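Local coordinates for transcriptional regulator, LuxR family (Burkholderia thailandensis, PDB 3MQQ), which probably binds DNA as a transcription regulator of the LuxR family and is represented here by its PAS domain, crystallised with ethanol, at the interface of chains A and B. Numbering follows the deposited sequence. Chains: chain A/B, Transcriptional regulator, LuxR family.

The interface of chains A and B. Residues chain A 5-6, 9-10, 18, 26; chain B 3, 5, 8.
B:Tyr5 lays one ring face against A:Lys6 and turns its CD1/CE1 edge onto A:Phe9, two residues of helix 5-11 in the partner chain, and its phenol tip arrives at A:Asp26. The patch belongs to a two-fold symmetric contact between two PAS-domain copies, made here largely by helix 5-11; it may represent a dimer, but the structure alone does not show that it forms in the whole protein. In this patch 154 Å² of B:Tyr5 is buried, against 37 Å² of A:Lys6. Starting at the root, CB of B:Tyr5 lies 3.9 Å from CB of A:Tyr5, its own counterpart, as expected close to the two-fold axis. CG then passes over the backbone of A:Lys6, near CA. That lysine carries CG anti to the backbone N (chi1 -173°) and stays extended beyond it, which lays CB, CG and CD over one face of the phenol ring, on its CD2/CE2 half, with CG 3.6 Å from CE2. CD1 and CE1 turn to A:Phe9 instead: CE1 stands 3.6 Å above the phenyl plane, displaced toward the rim near CD2, which makes this an edge-on-face contact between steeply inclined rings. The directions of the two side chains cross at about a right angle. A:His10 supports the phenyl group from within its own chain, since CD2 of A:Phe9 sits over the centre of the imidazole. At the tip, OH of B:Tyr5 faces OD2 of A:Asp26, whose carboxylate is turned 63° from the phenol ring; the modelled separation is implausibly short, leaving the bond geometry doubtful. Farther along, A:Leu18 of strand 15-20 splits its methyls: CD1 reaches the backbone O of B:Ile3 at 3.5 Å, while CD2 meets CB of B:Ala8. Water 1 links the helices, lying 2.8 Å from the carbonyl O of A:Tyr5 and 2.9 Å from the carbonyl O of B:Tyr5.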
ATOM      1  N   TYR A   5      -8.039 -11.251   6.705  1.00 30.24           N
ATOM      2  CA  TYR A   5      -6.839 -10.823   5.975  1.00 28.24           C
ATOM      3  C   TYR A   5      -6.985 -11.043   4.466  1.00 27.74           C
ATOM      4  O   TYR A   5      -6.454 -10.241   3.670  1.00 27.49           O
ATOM      5  CB  TYR A   5      -5.589 -11.536   6.513  1.00 28.59           C
ATOM      6  CG  TYR A   5      -5.245 -11.197   7.950  1.00 28.83           C
ATOM      7  CD1 TYR A   5      -4.823  -9.918   8.283  1.00 28.44           C
ATOM      8  CD2 TYR A   5      -5.322 -12.157   8.969  1.00 30.37           C
ATOM      9  CE1 TYR A   5      -4.509  -9.582   9.575  1.00 30.85           C
ATOM     10  CE2 TYR A   5      -4.989 -11.822  10.291  1.00 34.40           C
ATOM     11  CZ  TYR A   5      -4.574 -10.524  10.568  1.00 33.42           C
ATOM     12  OH  TYR A   5      -4.237 -10.132  11.844  1.00 37.57           O
ATOM     13  N   LYS A   6      -7.692 -12.114   4.086  1.00 29.46           N
ATOM     14  CA  LYS A   6      -7.995 -12.399   2.672  1.00 30.18           C
ATOM     15  C   LYS A   6      -8.852 -11.302   2.036  1.00 29.31           C
ATOM     16  O   LYS A   6      -8.511 -10.785   0.971  1.00 29.16           O
ATOM     17  CB  LYS A   6      -8.677 -13.759   2.509  1.00 32.96           C
ATOM     18  CG  LYS A   6      -8.863 -14.159   1.055  1.00 36.18           C
ATOM     19  CD  LYS A   6      -9.223 -15.642   0.926  1.00 41.62           C
ATOM     20  CE  LYS A   6      -9.378 -16.050  -0.534  1.00 45.39           C
ATOM     21  NZ  LYS A   6      -9.462 -17.535  -0.701  1.00 53.76           N
ATOM     22  N   PHE A   9      -6.869  -8.017   1.584  1.00 27.61           N
ATOM     23  CA  PHE A   9      -5.994  -8.098   0.407  1.00 27.36           C
ATOM     24  C   PHE A   9      -6.819  -7.783  -0.833  1.00 27.20           C
ATOM     25  O   PHE A   9      -6.428  -6.943  -1.640  1.00 26.68           O
ATOM     26  CB  PHE A   9      -5.369  -9.491   0.312  1.00 28.88           C
ATOM     27  CG  PHE A   9      -4.494  -9.694  -0.890  1.00 28.09           C
ATOM     28  CD1 PHE A   9      -3.137  -9.445  -0.814  1.00 27.46           C
ATOM     29  CD2 PHE A   9      -5.008 -10.234  -2.072  1.00 29.95           C
ATOM     30  CE1 PHE A   9      -2.307  -9.619  -1.903  1.00 30.84           C
ATOM     31  CE2 PHE A   9      -4.176 -10.457  -3.178  1.00 29.80           C
ATOM     32  CZ  PHE A   9      -2.811 -10.165  -3.092  1.00 32.74           C
ATOM     33  N   HIS A  10      -7.980  -8.423  -0.942  1.00 28.62           N
ATOM     34  CA  HIS A  10      -8.835  -8.251  -2.131  1.00 30.43           C
ATOM     35  C   HIS A  10      -9.564  -6.912  -2.235  1.00 29.53           C
ATOM     36  O   HIS A  10      -9.859  -6.461  -3.346  1.00 31.62           O
ATOM     37  CB  HIS A  10      -9.794  -9.421  -2.299  1.00 32.66           C
ATOM     38  CG  HIS A  10      -9.106 -10.687  -2.707  1.00 36.95           C
ATOM     39  ND1 HIS A  10      -8.429 -10.813  -3.904  1.00 39.56           N
ATOM     40  CD2 HIS A  10      -8.961 -11.869  -2.067  1.00 39.57           C
ATOM     41  CE1 HIS A  10      -7.902 -12.020  -3.984  1.00 42.97           C
ATOM     42  NE2 HIS A  10      -8.214 -12.683  -2.888  1.00 44.54           N
ATOM     43  N   LEU A  18       1.369 -10.908  -4.169  1.00 20.22           N
ATOM     44  CA  LEU A  18       2.255 -11.824  -3.453  1.00 20.69           C
ATOM     45  C   LEU A  18       3.122 -12.431  -4.552  1.00 20.85           C
ATOM     46  O   LEU A  18       2.602 -13.005  -5.507  1.00 22.05           O
ATOM     47  CB  LEU A  18       1.469 -12.933  -2.755  1.00 22.48           C
ATOM     48  CG  LEU A  18       0.336 -12.382  -1.895  1.00 24.17           C
ATOM     49  CD1 LEU A  18      -0.448 -13.515  -1.191  1.00 26.44           C
ATOM     50  CD2 LEU A  18       0.889 -11.341  -0.902  1.00 25.43           C
ATOM     51  N   ASP A  26      -0.175 -14.189  -6.527  1.00 23.25           N
ATOM     52  CA  ASP A  26      -1.540 -13.719  -6.271  1.00 22.51           C
ATOM     53  C   ASP A  26      -1.552 -12.221  -6.376  1.00 20.88           C
ATOM     54  O   ASP A  26      -0.528 -11.560  -6.173  1.00 21.29           O
ATOM     55  CB  ASP A  26      -2.026 -14.152  -4.885  1.00 23.47           C
ATOM     56  CG  ASP A  26      -3.546 -14.069  -4.727  1.00 27.38           C
ATOM     57  OD1 ASP A  26      -4.265 -13.741  -5.692  1.00 29.39           O
ATOM     58  OD2 ASP A  26      -4.026 -14.400  -3.632  1.00 33.48           O
TER
ATOM     59  N   ILE B   3       3.751 -17.067   0.756  1.00 42.46           N
ATOM     60  CA  ILE B   3       3.239 -16.075   1.751  1.00 38.37           C
ATOM     61  C   ILE B   3       1.708 -16.136   1.833  1.00 36.55           C
ATOM     62  O   ILE B   3       1.026 -16.030   0.806  1.00 36.24           O
ATOM     63  CB  ILE B   3       3.710 -14.630   1.406  1.00 36.57           C
ATOM     64  CG1 ILE B   3       5.237 -14.597   1.225  1.00 40.47           C
ATOM     65  CG2 ILE B   3       3.237 -13.624   2.471  1.00 34.59           C
ATOM     66  CD1 ILE B   3       5.794 -13.223   0.860  1.00 41.25           C
ATOM     67  N   TYR B   5      -2.113 -14.727   3.510  1.00 30.33           N
ATOM     68  CA  TYR B   5      -2.662 -13.370   3.618  1.00 27.77           C
ATOM     69  C   TYR B   5      -2.314 -12.668   4.927  1.00 26.84           C
ATOM     70  O   TYR B   5      -2.052 -11.452   4.919  1.00 25.49           O
ATOM     71  CB  TYR B   5      -4.174 -13.352   3.354  1.00 27.97           C
ATOM     72  CG  TYR B   5      -4.533 -13.786   1.948  1.00 28.92           C
ATOM     73  CD1 TYR B   5      -4.145 -13.028   0.838  1.00 28.26           C
ATOM     74  CD2 TYR B   5      -5.250 -14.964   1.726  1.00 32.11           C
ATOM     75  CE1 TYR B   5      -4.468 -13.434  -0.449  1.00 28.84           C
ATOM     76  CE2 TYR B   5      -5.573 -15.372   0.444  1.00 34.50           C
ATOM     77  CZ  TYR B   5      -5.189 -14.601  -0.637  1.00 33.04           C
ATOM     78  OH  TYR B   5      -5.519 -15.022  -1.905  1.00 38.49           O
ATOM     79  N   ALA B   8       1.329 -11.654   4.676  1.00 26.34           N
ATOM     80  CA  ALA B   8       1.457 -10.492   3.788  1.00 25.06           C
ATOM     81  C   ALA B   8       1.091  -9.209   4.536  1.00 23.98           C
ATOM     82  O   ALA B   8       1.813  -8.227   4.485  1.00 23.17           O
ATOM     83  CB  ALA B   8       0.595 -10.640   2.539  1.00 26.03           C
TER
HETATM   84  O   HOH W   1      -3.826  -9.445   3.917  1.00 35.91           O